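Local atomic coordinates of soluble lytic murein transglycosylase (Escherichia coli, PDB entry 1QSA), a protein that cleaves the glycosidic bonds between N-acetylmuramic acid and N-acetylglucosamine in peptidoglycan, leaving a 1,6-anhydro bond on the muramic acid. Residues T208-F213 against Q242-N247; Q325-L330 against A357-E362. All blocks are in the same frame, centred on the assembly; numbering follows the deposited sequence.

Interaction 1: residues T208-F213 against Q242-N247; sequences TGATDF and QAQQLN. With SO4 (sulfate ion), chain G.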
ATOM      1  N   THR A 208     -17.716 -33.535  10.155  1.00 26.59           N
ATOM      2  CA  THR A 208     -18.730 -32.745   9.454  1.00 24.36           C
ATOM      3  C   THR A 208     -18.910 -33.336   8.062  1.00 24.33           C
ATOM      4  O   THR A 208     -18.021 -34.019   7.540  1.00 24.80           O
ATOM      5  CB  THR A 208     -18.334 -31.238   9.302  1.00 23.67           C
ATOM      6  OG1 THR A 208     -17.209 -31.115   8.420  1.00 21.73           O
ATOM      7  CG2 THR A 208     -18.008 -30.608  10.647  1.00 22.75           C
ATOM      8  N   GLY A 209     -20.072 -33.099   7.463  1.00 22.90           N
ATOM      9  CA  GLY A 209     -20.318 -33.592   6.126  1.00 22.52           C
ATOM     10  C   GLY A 209     -19.518 -32.753   5.157  1.00 22.67           C
ATOM     11  O   GLY A 209     -19.481 -31.527   5.284  1.00 21.62           O
ATOM     12  N   ALA A 210     -18.827 -33.421   4.237  1.00 22.12           N
ATOM     13  CA  ALA A 210     -18.014 -32.751   3.233  1.00 22.14           C
ATOM     14  C   ALA A 210     -18.895 -32.075   2.187  1.00 21.68           C
ATOM     15  O   ALA A 210     -19.689 -32.726   1.498  1.00 23.30           O
ATOM     16  CB  ALA A 210     -17.058 -33.752   2.569  1.00 22.34           C
ATOM     17  N   THR A 211     -18.773 -30.754   2.102  1.00 20.79           N
ATOM     18  CA  THR A 211     -19.534 -29.942   1.162  1.00 18.85           C
ATOM     19  C   THR A 211     -18.587 -28.857   0.663  1.00 18.60           C
ATOM     20  O   THR A 211     -17.470 -28.718   1.172  1.00 18.54           O
ATOM     21  CB  THR A 211     -20.726 -29.224   1.855  1.00 19.29           C
ATOM     22  OG1 THR A 211     -20.218 -28.295   2.821  1.00 17.16           O
ATOM     23  CG2 THR A 211     -21.646 -30.216   2.563  1.00 20.96           C
ATOM     24  N   ASP A 212     -19.036 -28.054  -0.297  1.00 18.79           N
ATOM     25  CA  ASP A 212     -18.191 -26.981  -0.805  1.00 19.99           C
ATOM     26  C   ASP A 212     -17.797 -26.067   0.364  1.00 19.00           C
ATOM     27  O   ASP A 212     -16.653 -25.607   0.460  1.00 19.99           O
ATOM     28  CB  ASP A 212     -18.923 -26.182  -1.873  1.00 24.19           C
ATOM     29  CG  ASP A 212     -18.022 -25.181  -2.561  1.00 30.35           C
ATOM     30  OD1 ASP A 212     -16.941 -25.590  -3.049  1.00 33.54           O
ATOM     31  OD2 ASP A 212     -18.395 -23.987  -2.602  1.00 35.97           O
ATOM     32  N   PHE A 213     -18.734 -25.859   1.285  1.00 17.50           N
ATOM     33  CA  PHE A 213     -18.474 -25.012   2.449  1.00 16.88           C
ATOM     34  C   PHE A 213     -17.407 -25.592   3.382  1.00 16.38           C
ATOM     35  O   PHE A 213     -16.404 -24.922   3.673  1.00 14.43           O
ATOM     36  CB  PHE A 213     -19.772 -24.769   3.243  1.00 15.97           C
ATOM     37  CG  PHE A 213     -19.562 -23.987   4.513  1.00 14.64           C
ATOM     38  CD1 PHE A 213     -19.343 -22.611   4.466  1.00 13.93           C
ATOM     39  CD2 PHE A 213     -19.549 -24.628   5.754  1.00 16.09           C
ATOM     40  CE1 PHE A 213     -19.112 -21.883   5.641  1.00 13.81           C
ATOM     41  CE2 PHE A 213     -19.320 -23.912   6.939  1.00 15.81           C
ATOM     42  CZ  PHE A 213     -19.098 -22.527   6.879  1.00 14.80           C
ATOM     43  N   GLN A 242      -9.090 -37.882   1.950  1.00 27.78           N
ATOM     44  CA  GLN A 242     -10.006 -39.002   2.148  1.00 28.74           C
ATOM     45  C   GLN A 242     -11.235 -38.603   2.980  1.00 27.23           C
ATOM     46  O   GLN A 242     -12.353 -39.001   2.664  1.00 27.16           O
ATOM     47  CB  GLN A 242      -9.272 -40.175   2.803  1.00 31.62           C
ATOM     48  CG  GLN A 242     -10.118 -41.431   2.981  1.00 35.17           C
ATOM     49  CD  GLN A 242     -10.464 -41.685   4.434  1.00 39.83           C
ATOM     50  OE1 GLN A 242     -11.390 -41.082   4.980  1.00 41.11           O
ATOM     51  NE2 GLN A 242      -9.704 -42.567   5.078  1.00 40.97           N
ATOM     52  N   ALA A 243     -11.023 -37.806   4.025  1.00 26.25           N
ATOM     53  CA  ALA A 243     -12.119 -37.354   4.890  1.00 25.28           C
ATOM     54  C   ALA A 243     -13.163 -36.497   4.167  1.00 25.31           C
ATOM     55  O   ALA A 243     -14.351 -36.529   4.516  1.00 24.37           O
ATOM     56  CB  ALA A 243     -11.567 -36.598   6.088  1.00 25.89           C
ATOM     57  N   GLN A 244     -12.732 -35.736   3.162  1.00 22.86           N
ATOM     58  CA  GLN A 244     -13.653 -34.875   2.422  1.00 21.52           C
ATOM     59  C   GLN A 244     -13.845 -35.242   0.959  1.00 21.98           C
ATOM     60  O   GLN A 244     -14.446 -34.474   0.204  1.00 20.94           O
ATOM     61  CB  GLN A 244     -13.230 -33.408   2.542  1.00 20.24           C
ATOM     62  CG  GLN A 244     -13.238 -32.913   3.969  1.00 18.79           C
ATOM     63  CD  GLN A 244     -12.989 -31.419   4.058  1.00 20.13           C
ATOM     64  OE1 GLN A 244     -12.046 -30.904   3.451  1.00 19.38           O
ATOM     65  NE2 GLN A 244     -13.821 -30.720   4.826  1.00 17.15           N
ATOM     66  N   GLN A 245     -13.359 -36.423   0.572  1.00 22.58           N
ATOM     67  CA  GLN A 245     -13.467 -36.922  -0.804  1.00 24.46           C
ATOM     68  C   GLN A 245     -13.053 -35.846  -1.804  1.00 24.11           C
ATOM     69  O   GLN A 245     -13.734 -35.608  -2.794  1.00 25.07           O
ATOM     70  CB  GLN A 245     -14.901 -37.392  -1.107  1.00 25.93           C
ATOM     71  CG  GLN A 245     -15.588 -38.184   0.018  1.00 29.19           C
ATOM     72  CD  GLN A 245     -16.548 -37.321   0.860  1.00 30.49           C
ATOM     73  OE1 GLN A 245     -17.333 -36.535   0.322  1.00 31.11           O
ATOM     74  NE2 GLN A 245     -16.481 -37.470   2.181  1.00 30.36           N
ATOM     75  N   LEU A 246     -11.922 -35.196  -1.540  1.00 24.41           N
ATOM     76  CA  LEU A 246     -11.449 -34.123  -2.405  1.00 24.20           C
ATOM     77  C   LEU A 246     -11.109 -34.544  -3.829  1.00 25.47           C
ATOM     78  O   LEU A 246     -10.574 -35.637  -4.055  1.00 25.44           O
ATOM     79  CB  LEU A 246     -10.245 -33.429  -1.769  1.00 23.39           C
ATOM     80  CG  LEU A 246     -10.442 -32.841  -0.371  1.00 21.05           C
ATOM     81  CD1 LEU A 246      -9.147 -32.194   0.071  1.00 18.82           C
ATOM     82  CD2 LEU A 246     -11.582 -31.832  -0.343  1.00 19.36           C
ATOM     83  N   ASN A 247     -11.448 -33.685  -4.787  1.00 26.06           N
ATOM     84  CA  ASN A 247     -11.152 -33.957  -6.185  1.00 29.04           C
ATOM     85  C   ASN A 247      -9.699 -33.576  -6.466  1.00 30.32           C
ATOM     86  O   ASN A 247      -9.002 -33.077  -5.569  1.00 28.18           O
ATOM     87  CB  ASN A 247     -12.131 -33.230  -7.124  1.00 29.89           C
ATOM     88  CG  ASN A 247     -12.067 -31.714  -7.009  1.00 31.54           C
ATOM     89  OD1 ASN A 247     -10.998 -31.132  -6.855  1.00 31.25           O
ATOM     90  ND2 ASN A 247     -13.221 -31.067  -7.129  1.00 31.24           N
TER
HETATM   91  S   SO4 G 706     -19.579 -37.198   4.355  1.00 48.36           S
HETATM   92  O1  SO4 G 706     -19.700 -37.430   5.805  1.00 47.32           O
HETATM   93  O2  SO4 G 706     -20.816 -36.573   3.848  1.00 48.47           O
HETATM   94  O3  SO4 G 706     -18.433 -36.306   4.094  1.00 46.99           O
HETATM   95  O4  SO4 G 706     -19.363 -38.489   3.669  1.00 48.71           O
HETATM   96  O   HOH W   1     -15.954 -32.285   6.019  1.00 18.27           O
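The Q245 amide is the one flat group that meets the methyl of A210 across this contact. It does so at its oxygen end, with OE1 3.6 Å from A210 CB, and the methyl approaches obliquely instead of sitting squarely over a face. At the nitrogen end lies a sulfate ion, probably from the crystallisation liquor. Its O3 accepts from Q245 NE2 at 3.0 Å (N-H...O angle 166°) and from the backbone N of A210 at 2.9 Å (164°), so a single oxygen joins the two segments. Q245 reaches it through a bend at chi2 (99°), which turns the amide toward A210.

Direct packing is apolar and small. The aliphatic start of Q244 rests on the methyl: A210 CB lies 3.6 Å from Q244 CA and 3.8 Å from Q244 CB, where the two backbones run nearest each other. The Q244 chain then extends beyond CG, carrying its amide past A210. The main partner of Q244 NE2 is the carbonyl of T214; a water 2.9 Å from NE2 is a further one, and donates to T208 OG1 at 3.0 Å. Together they fix the rotation of this buried amide.

The contact joins two helix-to-helix turns of the alpha-superhelix: the link from helix 201-207 to helix 212-228, where T211 is the N-cap, and the link from helix 230-243 to helix 248-260, where N247 is the N-cap. R215 of helix 212-228 ties them further, touching A210 and bonding to Q244 O, while A243 and Q244 rest on A205 of helix 201-207.

Interaction 2: residues Q325-L330 against A357-E362; sequences QADLLL and AQRIGE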
ATOM      1  N   GLN A 325      15.723 -15.311 -19.199  1.00 11.92           N
ATOM      2  CA  GLN A 325      15.737 -16.180 -20.381  1.00 13.80           C
ATOM      3  C   GLN A 325      16.984 -15.794 -21.187  1.00 14.11           C
ATOM      4  O   GLN A 325      17.704 -16.658 -21.690  1.00 14.07           O
ATOM      5  CB  GLN A 325      14.484 -15.961 -21.230  0.58 14.31           C
ATOM      6  CG  GLN A 325      14.433 -16.842 -22.479  0.58 18.44           C
ATOM      7  CD  GLN A 325      14.402 -18.323 -22.150  0.58 19.92           C
ATOM      8  OE1 GLN A 325      15.445 -18.958 -21.966  0.58 18.87           O
ATOM      9  NE2 GLN A 325      13.200 -18.882 -22.069  0.58 20.34           N
ATOM     10  N   ALA A 326      17.227 -14.486 -21.296  1.00 13.32           N
ATOM     11  CA  ALA A 326      18.394 -13.968 -21.999  1.00 12.39           C
ATOM     12  C   ALA A 326      19.665 -14.454 -21.298  1.00 13.32           C
ATOM     13  O   ALA A 326      20.633 -14.828 -21.954  1.00 12.26           O
ATOM     14  CB  ALA A 326      18.357 -12.456 -22.026  1.00 13.66           C
ATOM     15  N   ASP A 327      19.656 -14.443 -19.962  1.00 10.74           N
ATOM     16  CA  ASP A 327      20.811 -14.900 -19.178  1.00 11.45           C
ATOM     17  C   ASP A 327      21.154 -16.367 -19.495  1.00 11.70           C
ATOM     18  O   ASP A 327      22.322 -16.716 -19.685  1.00 13.11           O
ATOM     19  CB  ASP A 327      20.525 -14.730 -17.687  1.00 10.11           C
ATOM     20  CG  ASP A 327      21.711 -15.113 -16.815  1.00 11.47           C
ATOM     21  OD1 ASP A 327      22.630 -14.280 -16.642  1.00 13.05           O
ATOM     22  OD2 ASP A 327      21.722 -16.250 -16.316  1.00 14.30           O
ATOM     23  N   LEU A 328      20.127 -17.209 -19.574  1.00 12.47           N
ATOM     24  CA  LEU A 328      20.312 -18.628 -19.906  1.00 12.36           C
ATOM     25  C   LEU A 328      20.850 -18.793 -21.333  1.00 12.52           C
ATOM     26  O   LEU A 328      21.793 -19.563 -21.569  1.00 14.34           O
ATOM     27  CB  LEU A 328      18.986 -19.376 -19.793  1.00 13.54           C
ATOM     28  CG  LEU A 328      18.410 -19.615 -18.400  1.00 14.10           C
ATOM     29  CD1 LEU A 328      17.007 -20.179 -18.546  1.00 13.47           C
ATOM     30  CD2 LEU A 328      19.327 -20.562 -17.610  1.00 13.34           C
ATOM     31  N   LEU A 329      20.275 -18.044 -22.272  1.00 11.75           N
ATOM     32  CA  LEU A 329      20.687 -18.096 -23.682  1.00 12.64           C
ATOM     33  C   LEU A 329      22.131 -17.655 -23.868  1.00 11.72           C
ATOM     34  O   LEU A 329      22.864 -18.232 -24.669  1.00 13.62           O
ATOM     35  CB  LEU A 329      19.769 -17.223 -24.541  1.00 12.95           C
ATOM     36  CG  LEU A 329      18.370 -17.791 -24.795  1.00 12.50           C
ATOM     37  CD1 LEU A 329      17.473 -16.693 -25.389  1.00 14.42           C
ATOM     38  CD2 LEU A 329      18.438 -19.015 -25.725  1.00 15.52           C
ATOM     39  N   LEU A 330      22.555 -16.638 -23.119  1.00 12.50           N
ATOM     40  CA  LEU A 330      23.937 -16.177 -23.206  1.00 12.17           C
ATOM     41  C   LEU A 330      24.886 -17.299 -22.776  1.00 13.35           C
ATOM     42  O   LEU A 330      25.870 -17.566 -23.464  1.00 13.72           O
ATOM     43  CB  LEU A 330      24.178 -14.950 -22.321  1.00 10.96           C
ATOM     44  CG  LEU A 330      23.608 -13.628 -22.846  1.00 10.62           C
ATOM     45  CD1 LEU A 330      23.671 -12.560 -21.743  1.00 13.65           C
ATOM     46  CD2 LEU A 330      24.426 -13.190 -24.071  1.00 13.02           C
ATOM     47  N   ALA A 357      20.877  -2.981 -20.185  1.00 13.90           N
ATOM     48  CA  ALA A 357      21.877  -2.074 -20.740  1.00 13.20           C
ATOM     49  C   ALA A 357      23.258  -2.323 -20.112  1.00 16.01           C
ATOM     50  O   ALA A 357      24.257  -2.442 -20.829  1.00 15.37           O
ATOM     51  CB  ALA A 357      21.447  -0.633 -20.523  1.00 14.48           C
ATOM     52  N   GLN A 358      23.316  -2.419 -18.778  1.00 13.64           N
ATOM     53  CA  GLN A 358      24.583  -2.667 -18.101  1.00 13.45           C
ATOM     54  C   GLN A 358      25.161  -4.045 -18.477  1.00 13.67           C
ATOM     55  O   GLN A 358      26.364  -4.173 -18.675  1.00 14.72           O
ATOM     56  CB  GLN A 358      24.433  -2.541 -16.577  1.00 13.95           C
ATOM     57  CG  GLN A 358      25.772  -2.626 -15.834  1.00 13.05           C
ATOM     58  CD  GLN A 358      25.797  -1.898 -14.487  1.00 13.51           C
ATOM     59  OE1 GLN A 358      24.785  -1.361 -14.031  1.00 14.12           O
ATOM     60  NE2 GLN A 358      26.957  -1.903 -13.839  1.00 14.79           N
ATOM     61  N   ARG A 359      24.295  -5.043 -18.637  1.00 14.01           N
ATOM     62  CA  ARG A 359      24.743  -6.393 -18.996  1.00 14.93           C
ATOM     63  C   ARG A 359      25.484  -6.409 -20.336  1.00 17.08           C
ATOM     64  O   ARG A 359      26.553  -7.008 -20.439  1.00 18.43           O
ATOM     65  CB  ARG A 359      23.568  -7.381 -19.015  1.00 13.34           C
ATOM     66  CG  ARG A 359      23.965  -8.837 -19.351  1.00 11.61           C
ATOM     67  CD  ARG A 359      24.929  -9.375 -18.297  1.00 12.55           C
ATOM     68  NE  ARG A 359      25.510 -10.686 -18.622  1.00 11.49           N
ATOM     69  CZ  ARG A 359      24.914 -11.849 -18.388  1.00 11.72           C
ATOM     70  NH1 ARG A 359      23.668 -11.885 -17.934  1.00 12.68           N
ATOM     71  NH2 ARG A 359      25.549 -12.985 -18.684  1.00 11.76           N
ATOM     72  N   ILE A 360      24.961  -5.714 -21.345  1.00 18.68           N
ATOM     73  CA  ILE A 360      25.644  -5.703 -22.644  1.00 22.69           C
ATOM     74  C   ILE A 360      26.609  -4.540 -22.874  1.00 23.21           C
ATOM     75  O   ILE A 360      27.108  -4.351 -23.985  1.00 24.74           O
ATOM     76  CB  ILE A 360      24.663  -5.817 -23.818  1.00 24.68           C
ATOM     77  CG1 ILE A 360      23.676  -4.646 -23.823  1.00 24.35           C
ATOM     78  CG2 ILE A 360      23.950  -7.153 -23.755  1.00 26.71           C
ATOM     79  CD1 ILE A 360      22.612  -4.783 -24.891  1.00 28.85           C
ATOM     80  N   GLY A 361      26.870  -3.768 -21.822  1.00 22.61           N
ATOM     81  CA  GLY A 361      27.802  -2.659 -21.912  1.00 22.99           C
ATOM     82  C   GLY A 361      27.377  -1.465 -22.739  1.00 25.40           C
ATOM     83  O   GLY A 361      28.221  -0.770 -23.308  1.00 24.27           O
ATOM     84  N   GLU A 362      26.072  -1.227 -22.816  1.00 25.64           N
ATOM     85  CA  GLU A 362      25.553  -0.093 -23.567  1.00 28.72           C
ATOM     86  C   GLU A 362      24.924   0.920 -22.613  1.00 29.05           C
ATOM     87  O   GLU A 362      24.493   0.573 -21.518  1.00 28.13           O
ATOM     88  CB  GLU A 362      24.546  -0.563 -24.617  1.00 30.11           C
ATOM     89  CG  GLU A 362      25.196  -1.348 -25.754  1.00 32.75           C
ATOM     90  CD  GLU A 362      24.195  -1.952 -26.720  1.00 35.35           C
ATOM     91  OE1 GLU A 362      23.111  -1.365 -26.922  1.00 36.12           O
ATOM     92  OE2 GLU A 362      24.499  -3.021 -27.284  1.00 35.93           O
TER
HETATM   93  O   HOH W   2      24.809 -15.794 -18.776  1.00 13.15           O
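L330 and R359 make the compact part of this contact: L330 CD1 sits over the centre of one guanidinium face, 3.6 Å from R359 CZ. R359, in the last turn of helix 351-359, reaches across to helix 319-331. The nearest CA atoms of 325-330 and 357-362, those of D327 and R359, are 9.4 Å apart; chi1 of -179° points the arginine chain outward from its helix, and a bend at chi2 turns the guanidinium toward D327 and L330.

At the guanidinium edge R359 NH1 forms a salt bridge with D327 OD1, at 2.9 Å and 155°. The pair is single-pronged, since NH2 stays 3.8 Å from OD1; the anti lone pair used by OD1 and the 55° between the two planes agree with this. This side is looser and wetter: one water accepts from R359 NH2 at 2.9 Å and donates to D327 O at 2.8 Å, and a glycerol bonds to OD1.

Replacing R359 with a methionine would probably leave D327 OD1 without its charged mate from the other segment and Y323 OH without its bond to NH1.

Because D327 OD2 also pairs with R301, the carboxylate lies between two arginines, which should favour its ionised form.

In the fold
Interactions 1 and 2 share no helix; their nearest atoms are about 31 Å apart, and both lie away from the predicted active site. Each is partly buried and modest, at 141 and 144 Å² respectively, and each joins parts of the chain separated by fewer than thirty residues, mostly helical. Place in the fold separates their chemistry. Interaction 1 brings two interhelical turns close enough for backbone and methyl to touch, with neutral amides, a water and a sulfate completing the link. In interaction 2 the helix 319-331 stands farther from the end of helix 351-359, and a long charged side chain bridges the distance, with helix 335-346 supporting L330 and I360.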